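Local structure of carbonic anhydrase (Coccomyxa sp. PA, 3UCJ) at residues G72-N77 with N124-D129; D135-K140 with V154-E159; F163-C166 with I170-A173; T203-A208 with A214-H219. The protein probably catalyses the reversible hydration of carbon dioxide to hydrogencarbonate and a proton, with one zinc ion bound per subunit. All blocks are in the same frame, centred on the assembly; numbering follows the deposited sequence.

Contact 1 (G72-N77 with N124-D129); sequences GNLVSN and NLWISD
Asp-129 OD1 is joined to segment 72-77 through a water, which donates to it at 2.6 Å and to Val-75 O at 2.7 Å. The other carboxylate oxygen, OD2, forms a salt bridge with Lys-78 of the second subunit, so both oxygens have partners. With chi1 at -57°, Asp-129 CG lies beside the backbone N, a setting that brings OD1 to 3.8 Å from Leu-74 CD1.

The same methyl supplies the apolar part of the contact. Leu-74 CD1 sits over one face of the Trp-126 indole, 4.0 Å from the centroid of the five-membered ring and 29° off its normal, a CH-pi contact displaced toward the rim. Of the ring atoms NE1 is nearest, at 3.6 Å; Trp-126 O is 3.5 Å from the same Leu-74 CD1. Lys-78 of the second subunit also bonds Trp-126 O and lies in cation-pi contact with the ring. NE1 is hydrogen-bonded to Val-71 O, just before segment 72-77, which would limit rotation of the indole.

Gly-72, the first residue of the segment, touches the bound acetazolamide. A leucine methyl on an aromatic face and a carboxylate shared between water and a neighbouring subunit's lysine thus couple the inhibitor pocket to the subunit interface.

Contact 2 (D135-K140 with V154-E159); sequences DKNAAK and VELNVE
Leu-156 reaches from helix 146-167 to two residues of 135-140, and the direct contact is entirely van der Waals. Its two methyls divide the work. CD1 is 3.7 Å from Asn-137 CB, while CD2 is 3.8 Å from Lys-140 CD. Leu-156 and Asn-137 approach from opposite directions, and the leucine fork lies against CB, CG and OD1 of the asparagine, with ND2 a little farther off: Asn-137 CG is 3.8 Å from Leu-156 CD1, and Asn-137 OD1 is 3.8 Å from Leu-156 CD2. Lys-140 instead passes obliquely with its aliphatic part. Its chain is extended through chi2 and chi3 (178° and -173°), which carries CD out to the leucine; the bend at chi4 turns only the NZ end.

Polar bonds serve the contact from within or from outside. Asn-137 occupies the N-cap position of helix 138-141, yet its side chain makes no capping bond; ND2 is hydrogen-bonded to Val-133 O of helix 128-135, which would fix the amide's rotation beside the leucine. Asn-137 O accepts from Lys-140 N at 3.0 Å, closing the first turn, and the three-residue spacing is consistent with both side chains facing Leu-156.

Lys-140 NZ and Glu-159 OE1 have opposite charges but stand 6.7 Å apart, too far for a salt bridge, and Arg-213 NH1, of like charge, lies near the lysine. Glu-159 OE2 accepts from Arg-213 N.

This surface contact joins the start of helix 138-141, with its N-cap residue, to helix 146-167. It belongs to the helical layer of the alpha/beta fold of beta-class carbonic anhydrases, where the long helix also packs on strand 194-202.

Contact 3 (F163-C166 with I170-A173); sequences FNVC and IVQA
Val-171 and Cys-166 bury almost equal areas here, with Val-165 next, and much of that burial involves backbone carbonyls at the end of helix 146-167. Val-171 CB is directed toward 163-166 and comes to 3.2 Å from Val-165 O, with Val-171 CG2 3.3 Å from the same oxygen, a close fit. With chi1 at 169°, Val-171 CG1 lies anti to the backbone N and reaches Cys-166 O at 3.8 Å, while CG2 meets Val-165 CG1 at 4.0 Å, the two valines crossing at a slant.

Cys-166 contributes through its main chain, since its CB points away from 170-173. Its O accepts from Gln-172 NE2 at 2.9 Å, along a fairly straight N-H...O path of 165°, although NE2 meets the oxygen tilted out of the carbonyl plane. The bend at chi2 (-66°) folds the glutamine chain back toward the carbonyl, and the acceptor lies close to the amide plane.

Just between the segments, Ser-168 OG is hydrogen-bonded to both Val-165 O and Val-171 N. Ser-168 thus satisfies those two backbone groups and Gln-172 satisfies Cys-166 O, while valine methyls fill the apolar side: the turn between helices 146-167 and 169-176 is both bonded and packed.

Contact 4 (T203-A208 with A214-H219); sequences TGMEDA and ADLKQH
Leu-216 CD2 is wedged between two residues of 203-208, 3.6 Å from Ala-208 CB and 3.7 Å from Met-205 SD. The methionine and leucine side chains cross at about a right angle, so the sulfur meets the leucine branch from the flank. Beyond the sulfur, Met-205 CE goes on to the backbone of the other helix, 3.7 Å from Lys-217 CA. Bends at chi2 (-68°) and chi3 (-75°) bring the methionine tip inward, although its CB does not point at the opposing segment. Lys-217 itself takes part chiefly with its backbone and CB, its extended chain leading off elsewhere.

A water forms the next shell: it lies 2.9 Å from Ala-208 O and 2.7 Å from Ala-214 O, and accepts a longer bond from Leu-216 N at 3.2 Å. It thereby links the first helix to the start of the second.

Farther out, an aspartate lies near the start of each helix. Asp-215, the N-cap of helix 216-220, accepts from Gln-218 N through OD2 at 2.9 Å, the donor lying well above the carboxylate plane. Asp-207 caps nothing; its OD1 takes two bonds from Thr-203, from its N and, at 2.7 Å, from OG1, tying the turn before helix 205-211 to that helix.

Around this pair, Leu-216 also rests on Cys-166 and Ala-167 of helix 146-167, and Met-205 on Gln-172 and Trp-175 of helix 169-176. Ala-208 also packs against Ile-202 of strand 194-202, one of the two outermost strands of the sheet within the chain.

Overall arrangement
Contact 3 is buried, contacts 1 and 4 are partly buried, and contact 2 lies at the surface. Helix 146-167 unites them: contacts 2 and 3 use it directly, Asn-157 on it is probably hydrogen-bonded to Gly-72 O of contact 1, and Cys-166 packs against Leu-216 of contact 4. Contacts 3 and 4 are the closest pair, their centres about 10 Å apart. Contact 1, beside the inhibitor pocket and a subunit interface, mixes an aromatic face with a water-bridged carboxylate; contact 3, the buried helix junction, has the sole direct hydrogen bond between segments; partly buried contact 4 joins apolar packing with a water bridge; contact 2, at the surface, has only van der Waals contact.

Contact 1 (G72-N77 with N124-D129)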
loop_
_atom_site.group_PDB
_atom_site.type_symbol
_atom_site.label_atom_id
_atom_site.label_comp_id
_atom_site.label_asym_id
_atom_site.label_seq_id
_atom_site.Cartn_x
_atom_site.Cartn_y
_atom_site.Cartn_z
ATOM N N GLY A 72 16.130 2.862 -1.154
ATOM C CA GLY A 72 16.264 2.774 -2.596
ATOM C C GLY A 72 15.685 3.901 -3.453
ATOM O O GLY A 72 15.717 3.781 -4.637
ATOM N N ASN A 73 15.123 4.998 -2.886
ATOM C CA ASN A 73 14.678 6.090 -3.686
ATOM C C ASN A 73 13.724 5.690 -4.800
ATOM O O ASN A 73 13.840 6.051 -5.958
ATOM C CB ASN A 73 15.846 7.034 -4.156
ATOM C CG ASN A 73 16.964 6.343 -4.949
ATOM O OD1 ASN A 73 18.027 5.998 -4.379
ATOM N ND2 ASN A 73 16.795 6.251 -6.247
ATOM N N LEU A 74 12.716 4.933 -4.405
ATOM C CA LEU A 74 11.828 4.336 -5.365
ATOM C C LEU A 74 10.535 5.201 -5.486
ATOM O O LEU A 74 10.081 5.747 -4.514
ATOM C CB LEU A 74 11.350 3.003 -4.798
ATOM C CG LEU A 74 12.529 1.993 -4.615
ATOM C CD1 LEU A 74 11.847 0.693 -4.253
ATOM C CD2 LEU A 74 13.261 1.688 -5.941
ATOM N N VAL A 75 9.958 5.178 -6.659
ATOM C CA VAL A 75 8.721 5.951 -6.946
ATOM C C VAL A 75 7.749 5.015 -7.621
ATOM O O VAL A 75 7.992 4.519 -8.754
ATOM C CB VAL A 75 9.082 7.118 -7.929
ATOM C CG1 VAL A 75 7.782 7.924 -8.373
ATOM C CG2 VAL A 75 10.112 7.994 -7.309
ATOM N N SER A 76 6.584 4.760 -6.985
ATOM C CA SER A 76 5.610 3.984 -7.630
ATOM C C SER A 76 4.262 4.726 -7.514
ATOM O O SER A 76 3.974 5.274 -6.451
ATOM C CB SER A 76 5.405 2.673 -6.790
ATOM O OG SER A 76 4.266 1.972 -7.292
ATOM N N ASN A 77 3.426 4.598 -8.561
ATOM C CA ASN A 77 2.057 5.193 -8.564
ATOM C C ASN A 77 1.206 4.568 -7.492
ATOM O O ASN A 77 0.241 5.212 -6.975
ATOM C CB ASN A 77 1.379 4.859 -9.870
ATOM C CG ASN A 77 1.958 5.647 -11.100
ATOM O OD1 ASN A 77 2.681 6.645 -10.969
ATOM N ND2 ASN A 77 1.615 5.149 -12.269
ATOM N N ASN A 124 12.442 -6.880 1.731
ATOM C CA ASN A 124 12.544 -7.667 0.517
ATOM C C ASN A 124 11.264 -7.387 -0.411
ATOM O O ASN A 124 11.378 -7.312 -1.615
ATOM C CB ASN A 124 12.596 -9.193 0.811
ATOM C CG ASN A 124 12.683 -9.984 -0.502
ATOM O OD1 ASN A 124 13.615 -9.822 -1.309
ATOM N ND2 ASN A 124 11.672 -10.762 -0.755
ATOM N N LEU A 125 10.128 -7.236 0.213
ATOM C CA LEU A 125 8.895 -6.860 -0.594
ATOM C C LEU A 125 9.146 -5.491 -1.223
ATOM O O LEU A 125 8.971 -5.302 -2.423
ATOM C CB LEU A 125 7.619 -6.760 0.271
ATOM C CG LEU A 125 7.238 -8.033 1.105
ATOM C CD1 LEU A 125 5.930 -7.816 1.934
ATOM C CD2 LEU A 125 7.108 -9.161 0.110
ATOM N N TRP A 126 9.592 -4.567 -0.378
ATOM C CA TRP A 126 9.839 -3.184 -0.850
ATOM C C TRP A 126 10.713 -3.049 -2.052
ATOM O O TRP A 126 10.462 -2.243 -2.972
ATOM C CB TRP A 126 10.308 -2.312 0.365
ATOM C CG TRP A 126 10.543 -0.875 -0.013
ATOM C CD1 TRP A 126 11.756 -0.284 -0.239
ATOM C CD2 TRP A 126 9.529 0.117 -0.367
ATOM N NE1 TRP A 126 11.558 1.015 -0.639
ATOM C CE2 TRP A 126 10.217 1.284 -0.746
ATOM C CE3 TRP A 126 8.100 0.123 -0.384
ATOM C CZ2 TRP A 126 9.559 2.487 -1.143
ATOM C CZ3 TRP A 126 7.432 1.343 -0.846
ATOM C CH2 TRP A 126 8.196 2.503 -1.199
ATOM N N ILE A 127 11.870 -3.754 -2.050
ATOM C CA ILE A 127 12.756 -3.593 -3.152
ATOM C C ILE A 127 12.408 -4.415 -4.371
ATOM O O ILE A 127 13.197 -4.452 -5.329
ATOM C CB ILE A 127 14.287 -3.937 -2.651
ATOM C CG1 ILE A 127 14.318 -5.444 -2.312
ATOM C CG2 ILE A 127 14.621 -2.983 -1.487
ATOM C CD1 ILE A 127 15.859 -5.913 -2.049
ATOM N N SER A 128 11.180 -4.945 -4.465
ATOM C CA SER A 128 10.753 -5.619 -5.669
ATOM C C SER A 128 10.931 -4.693 -6.878
ATOM O O SER A 128 11.282 -5.144 -7.973
ATOM C CB SER A 128 9.261 -6.131 -5.607
ATOM O OG SER A 128 9.089 -7.015 -4.495
ATOM N N ASP A 129 10.769 -3.363 -6.675
ATOM C CA ASP A 129 10.877 -2.499 -7.841
ATOM C C ASP A 129 12.295 -2.592 -8.416
ATOM O O ASP A 129 12.467 -2.402 -9.662
ATOM C CB ASP A 129 10.678 -0.964 -7.493
ATOM C CG ASP A 129 9.317 -0.656 -6.790
ATOM O OD1 ASP A 129 8.928 0.545 -6.737
ATOM O OD2 ASP A 129 8.717 -1.509 -6.118
HETATM O O HOH W 1 8.686 1.940 -8.932
#

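Contact 2 (D135-K140 with V154-E159)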
loop_
_atom_site.group_PDB
_atom_site.type_symbol
_atom_site.label_atom_id
_atom_site.label_comp_id
_atom_site.label_asym_id
_atom_site.label_seq_id
_atom_site.Cartn_x
_atom_site.Cartn_y
_atom_site.Cartn_z
ATOM N N ASP A 135 15.763 -6.691 -13.948
ATOM C CA ASP A 135 15.324 -7.716 -14.848
ATOM C C ASP A 135 15.209 -7.244 -16.273
ATOM O O ASP A 135 15.287 -8.017 -17.175
ATOM C CB ASP A 135 14.006 -8.300 -14.407
ATOM C CG ASP A 135 14.130 -9.221 -13.229
ATOM O OD1 ASP A 135 13.117 -9.597 -12.697
ATOM O OD2 ASP A 135 15.219 -9.550 -12.808
ATOM N N LYS A 136 15.017 -5.962 -16.460
ATOM C CA LYS A 136 14.925 -5.416 -17.783
ATOM C C LYS A 136 16.284 -5.046 -18.329
ATOM O O LYS A 136 16.398 -4.526 -19.391
ATOM C CB LYS A 136 13.985 -4.220 -17.795
ATOM C CG LYS A 136 12.607 -4.587 -17.440
ATOM C CD LYS A 136 11.612 -3.578 -17.843
ATOM C CE LYS A 136 11.353 -2.638 -16.770
ATOM N NZ LYS A 136 10.398 -1.655 -17.181
ATOM N N ASN A 137 17.320 -5.370 -17.595
ATOM C CA ASN A 137 18.638 -4.951 -17.970
ATOM C C ASN A 137 19.724 -5.999 -17.870
ATOM O O ASN A 137 20.844 -5.678 -17.654
ATOM C CB ASN A 137 19.019 -3.715 -17.176
ATOM C CG ASN A 137 18.300 -2.515 -17.638
ATOM O OD1 ASN A 137 18.605 -1.984 -18.663
ATOM N ND2 ASN A 137 17.302 -2.110 -16.914
ATOM N N ALA A 138 19.378 -7.253 -18.061
ATOM C CA ALA A 138 20.370 -8.303 -18.044
ATOM C C ALA A 138 21.563 -7.973 -18.896
ATOM O O ALA A 138 22.675 -8.172 -18.492
ATOM C CB ALA A 138 19.771 -9.589 -18.474
ATOM N N ALA A 139 21.309 -7.450 -20.076
ATOM C CA ALA A 139 22.381 -7.127 -21.020
ATOM C C ALA A 139 23.361 -6.067 -20.564
ATOM O O ALA A 139 24.532 -6.085 -20.991
ATOM C CB ALA A 139 21.817 -6.797 -22.400
ATOM N N LYS A 140 22.938 -5.142 -19.666
ATOM C CA LYS A 140 23.862 -4.139 -19.155
ATOM C C LYS A 140 24.539 -4.577 -17.853
ATOM O O LYS A 140 25.511 -3.922 -17.409
ATOM C CB LYS A 140 23.132 -2.830 -18.914
ATOM C CG LYS A 140 22.399 -2.320 -20.067
ATOM C CD LYS A 140 21.713 -1.051 -19.621
ATOM C CE LYS A 140 20.799 -0.528 -20.680
ATOM N NZ LYS A 140 21.615 0.270 -21.610
ATOM N N VAL A 154 22.608 1.124 -9.522
ATOM C CA VAL A 154 22.275 2.434 -8.991
ATOM C C VAL A 154 21.840 3.389 -10.094
ATOM O O VAL A 154 20.824 4.001 -10.017
ATOM C CB VAL A 154 23.442 3.011 -8.172
ATOM C CG1 VAL A 154 23.224 4.440 -7.879
ATOM C CG2 VAL A 154 23.596 2.261 -6.905
ATOM N N GLU A 155 22.621 3.460 -11.147
ATOM C CA GLU A 155 22.329 4.313 -12.263
ATOM C C GLU A 155 21.055 3.957 -13.006
ATOM O O GLU A 155 20.297 4.811 -13.368
ATOM C CB GLU A 155 23.515 4.341 -13.220
ATOM C CG GLU A 155 24.739 4.957 -12.635
ATOM C CD GLU A 155 26.022 4.613 -13.377
ATOM O OE1 GLU A 155 27.085 4.902 -12.844
ATOM O OE2 GLU A 155 25.949 4.046 -14.461
ATOM N N LEU A 156 20.853 2.685 -13.259
ATOM C CA LEU A 156 19.664 2.240 -13.965
ATOM C C LEU A 156 18.437 2.545 -13.116
ATOM O O LEU A 156 17.377 2.874 -13.678
ATOM C CB LEU A 156 19.714 0.721 -14.215
ATOM C CG LEU A 156 20.689 0.388 -15.405
ATOM C CD1 LEU A 156 20.976 -1.140 -15.376
ATOM C CD2 LEU A 156 20.179 0.931 -16.724
ATOM N N ASN A 157 18.616 2.391 -11.815
ATOM C CA ASN A 157 17.500 2.647 -10.890
ATOM C C ASN A 157 17.134 4.150 -10.962
ATOM O O ASN A 157 15.927 4.522 -11.131
ATOM C CB ASN A 157 17.844 2.214 -9.489
ATOM C CG ASN A 157 16.605 2.325 -8.551
ATOM O OD1 ASN A 157 15.518 1.836 -8.896
ATOM N ND2 ASN A 157 16.776 3.026 -7.454
ATOM N N VAL A 158 18.138 5.023 -10.879
ATOM C CA VAL A 158 17.833 6.474 -11.104
ATOM C C VAL A 158 17.025 6.681 -12.390
ATOM O O VAL A 158 15.974 7.389 -12.412
ATOM C CB VAL A 158 19.121 7.369 -11.097
ATOM C CG1 VAL A 158 18.745 8.851 -11.448
ATOM C CG2 VAL A 158 19.786 7.302 -9.722
ATOM N N GLU A 159 17.526 6.160 -13.528
ATOM C CA GLU A 159 16.799 6.377 -14.756
ATOM C C GLU A 159 15.373 5.896 -14.694
ATOM O O GLU A 159 14.463 6.543 -15.240
ATOM C CB GLU A 159 17.514 5.739 -16.006
ATOM C CG GLU A 159 16.677 6.163 -17.251
ATOM C CD GLU A 159 17.292 5.891 -18.633
ATOM O OE1 GLU A 159 18.431 5.334 -18.678
ATOM O OE2 GLU A 159 16.572 6.182 -19.630
#

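Contact 3 (F163-C166 with I170-A173)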
loop_
_atom_site.group_PDB
_atom_site.type_symbol
_atom_site.label_atom_id
_atom_site.label_comp_id
_atom_site.label_asym_id
_atom_site.label_seq_id
_atom_site.Cartn_x
_atom_site.Cartn_y
_atom_site.Cartn_z
ATOM N N PHE A 163 11.886 8.092 -14.960
ATOM C CA PHE A 163 10.751 7.792 -15.839
ATOM C C PHE A 163 9.441 7.685 -15.039
ATOM O O PHE A 163 8.348 8.212 -15.446
ATOM C CB PHE A 163 11.008 6.426 -16.599
ATOM C CG PHE A 163 9.911 6.064 -17.563
ATOM C CD1 PHE A 163 10.083 6.358 -18.929
ATOM C CD2 PHE A 163 8.759 5.376 -17.158
ATOM C CE1 PHE A 163 9.125 6.026 -19.871
ATOM C CE2 PHE A 163 7.713 5.026 -18.120
ATOM C CZ PHE A 163 7.901 5.377 -19.486
ATOM N N ASN A 164 9.529 7.020 -13.882
ATOM C CA ASN A 164 8.286 6.880 -13.089
ATOM C C ASN A 164 7.724 8.255 -12.642
ATOM O O ASN A 164 6.518 8.443 -12.634
ATOM C CB ASN A 164 8.556 6.006 -11.839
ATOM C CG ASN A 164 8.703 4.524 -12.252
ATOM O OD1 ASN A 164 8.260 4.179 -13.339
ATOM N ND2 ASN A 164 9.451 3.715 -11.488
ATOM N N VAL A 165 8.609 9.165 -12.275
ATOM C CA VAL A 165 8.159 10.515 -11.845
ATOM C C VAL A 165 7.520 11.176 -13.120
ATOM O O VAL A 165 6.374 11.698 -13.065
ATOM C CB VAL A 165 9.317 11.328 -11.307
ATOM C CG1 VAL A 165 8.979 12.913 -11.210
ATOM C CG2 VAL A 165 9.796 10.828 -9.897
ATOM N N CYS A 166 8.206 11.145 -14.271
ATOM C CA CYS A 166 7.626 11.717 -15.476
ATOM C C CYS A 166 6.297 11.109 -15.918
ATOM O O CYS A 166 5.390 11.835 -16.413
ATOM C CB CYS A 166 8.600 11.696 -16.681
ATOM S SG CYS A 166 10.076 12.631 -16.339
ATOM N N ILE A 170 0.401 12.651 -11.499
ATOM C CA ILE A 170 0.558 13.971 -10.929
ATOM C C ILE A 170 1.368 14.816 -11.931
ATOM O O ILE A 170 0.955 15.922 -12.254
ATOM C CB ILE A 170 1.359 13.947 -9.584
ATOM C CG1 ILE A 170 0.631 13.118 -8.442
ATOM C CG2 ILE A 170 1.732 15.395 -9.153
ATOM C CD1 ILE A 170 -0.818 13.265 -8.379
ATOM N N VAL A 171 2.545 14.315 -12.343
ATOM C CA VAL A 171 3.413 15.108 -13.271
ATOM C C VAL A 171 2.766 15.278 -14.642
ATOM O O VAL A 171 2.897 16.386 -15.276
ATOM C CB VAL A 171 4.820 14.494 -13.357
ATOM C CG1 VAL A 171 5.615 15.129 -14.494
ATOM C CG2 VAL A 171 5.523 14.682 -12.087
ATOM N N GLN A 172 2.092 14.217 -15.093
ATOM C CA GLN A 172 1.471 14.179 -16.390
ATOM C C GLN A 172 0.310 15.203 -16.386
ATOM O O GLN A 172 0.162 15.973 -17.361
ATOM C CB GLN A 172 0.947 12.832 -16.772
ATOM C CG GLN A 172 2.053 11.888 -17.337
ATOM C CD GLN A 172 2.582 12.426 -18.689
ATOM O OE1 GLN A 172 1.776 12.813 -19.572
ATOM N NE2 GLN A 172 3.904 12.467 -18.843
ATOM N N ALA A 173 -0.462 15.248 -15.298
ATOM C CA ALA A 173 -1.554 16.213 -15.209
ATOM C C ALA A 173 -0.993 17.657 -15.195
ATOM O O ALA A 173 -1.603 18.524 -15.849
ATOM C CB ALA A 173 -2.490 15.899 -13.996
#

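Contact 4 (T203-A208 with A214-H219)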
loop_
_atom_site.group_PDB
_atom_site.type_symbol
_atom_site.label_atom_id
_atom_site.label_comp_id
_atom_site.label_asym_id
_atom_site.label_seq_id
_atom_site.Cartn_x
_atom_site.Cartn_y
_atom_site.Cartn_z
ATOM N N THR A 203 11.769 18.785 -19.080
ATOM C CA THR A 203 10.823 19.820 -18.728
ATOM C C THR A 203 9.535 19.479 -19.349
ATOM O O THR A 203 8.584 20.223 -19.202
ATOM C CB THR A 203 11.240 21.267 -19.284
ATOM O OG1 THR A 203 11.333 21.136 -20.695
ATOM C CG2 THR A 203 12.534 21.737 -18.710
ATOM N N GLY A 204 9.446 18.375 -20.070
ATOM C CA GLY A 204 8.181 17.963 -20.667
ATOM C C GLY A 204 8.381 16.787 -21.591
ATOM O O GLY A 204 9.477 16.227 -21.625
ATOM N N MET A 205 7.335 16.419 -22.317
ATOM C CA MET A 205 7.334 15.231 -23.143
ATOM C C MET A 205 8.421 15.320 -24.224
ATOM O O MET A 205 9.176 14.372 -24.417
ATOM C CB MET A 205 5.984 15.003 -23.804
ATOM C CG MET A 205 4.830 14.719 -22.804
ATOM S SD MET A 205 5.170 13.043 -22.015
ATOM C CE MET A 205 4.728 12.024 -23.334
ATOM N N GLU A 206 8.550 16.503 -24.858
ATOM C CA GLU A 206 9.650 16.639 -25.827
ATOM C C GLU A 206 11.045 16.269 -25.258
ATOM O O GLU A 206 11.724 15.407 -25.823
ATOM C CB GLU A 206 9.604 18.032 -26.550
ATOM C CG GLU A 206 10.593 18.035 -27.700
ATOM C CD GLU A 206 10.592 19.397 -28.342
ATOM O OE1 GLU A 206 9.509 19.779 -28.858
ATOM O OE2 GLU A 206 11.634 20.083 -28.254
ATOM N N ASP A 207 11.453 16.807 -24.115
ATOM C CA ASP A 207 12.743 16.427 -23.547
ATOM C C ASP A 207 12.810 14.939 -23.155
ATOM O O ASP A 207 13.868 14.323 -23.191
ATOM C CB ASP A 207 13.022 17.171 -22.254
ATOM C CG ASP A 207 13.250 18.651 -22.456
ATOM O OD1 ASP A 207 13.186 19.378 -21.460
ATOM O OD2 ASP A 207 13.517 19.061 -23.610
ATOM N N ALA A 208 11.699 14.412 -22.663
ATOM C CA ALA A 208 11.691 13.000 -22.191
ATOM C C ALA A 208 11.961 12.028 -23.355
ATOM O O ALA A 208 12.691 11.062 -23.191
ATOM C CB ALA A 208 10.378 12.715 -21.515
ATOM N N ALA A 214 13.619 4.468 -22.212
ATOM C CA ALA A 214 12.239 4.028 -22.350
ATOM C C ALA A 214 11.356 5.110 -23.016
ATOM O O ALA A 214 11.612 6.289 -22.864
ATOM C CB ALA A 214 11.665 3.618 -20.980
ATOM N N ASP A 215 10.331 4.682 -23.735
ATOM C CA ASP A 215 9.492 5.550 -24.549
ATOM C C ASP A 215 8.276 6.074 -23.774
ATOM O O ASP A 215 7.210 5.399 -23.679
ATOM C CB ASP A 215 9.047 4.752 -25.798
ATOM C CG ASP A 215 8.304 5.599 -26.874
ATOM O OD1 ASP A 215 8.158 5.023 -28.007
ATOM O OD2 ASP A 215 7.795 6.726 -26.633
ATOM N N LEU A 216 8.434 7.269 -23.224
ATOM C CA LEU A 216 7.355 7.889 -22.442
ATOM C C LEU A 216 6.148 8.186 -23.296
ATOM O O LEU A 216 4.991 8.052 -22.859
ATOM C CB LEU A 216 7.840 9.143 -21.699
ATOM C CG LEU A 216 6.904 9.852 -20.685
ATOM C CD1 LEU A 216 6.363 8.803 -19.577
ATOM C CD2 LEU A 216 7.543 11.075 -20.025
ATOM N N LYS A 217 6.391 8.688 -24.530
ATOM C CA LYS A 217 5.256 8.942 -25.401
ATOM C C LYS A 217 4.353 7.702 -25.669
ATOM O O LYS A 217 3.087 7.789 -25.597
ATOM C CB LYS A 217 5.716 9.611 -26.772
ATOM C CG LYS A 217 4.522 9.798 -27.726
ATOM C CD LYS A 217 4.939 10.585 -29.015
ATOM C CE LYS A 217 3.809 10.553 -30.089
ATOM N NZ LYS A 217 4.375 11.247 -31.346
ATOM N N GLN A 218 4.953 6.563 -26.003
ATOM C CA GLN A 218 4.170 5.360 -26.295
ATOM C C GLN A 218 3.474 4.923 -24.967
ATOM O O GLN A 218 2.366 4.409 -24.996
ATOM C CB GLN A 218 5.087 4.215 -26.751
ATOM C CG GLN A 218 4.331 2.966 -27.104
ATOM C CD GLN A 218 5.236 1.912 -27.652
ATOM O OE1 GLN A 218 5.484 1.869 -28.846
ATOM N NE2 GLN A 218 5.791 1.100 -26.784
ATOM N N HIS A 219 4.151 5.150 -23.832
ATOM C CA HIS A 219 3.521 4.765 -22.510
ATOM C C HIS A 219 2.256 5.562 -22.284
ATOM O O HIS A 219 1.217 5.047 -21.798
ATOM C CB HIS A 219 4.508 4.995 -21.388
ATOM C CG HIS A 219 3.898 4.828 -20.024
ATOM N ND1 HIS A 219 3.685 3.580 -19.468
ATOM C CD2 HIS A 219 3.513 5.733 -19.083
ATOM C CE1 HIS A 219 3.199 3.720 -18.235
ATOM N NE2 HIS A 219 3.069 5.016 -17.973
HETATM O O HOH W 2 11.150 8.752 -23.852
#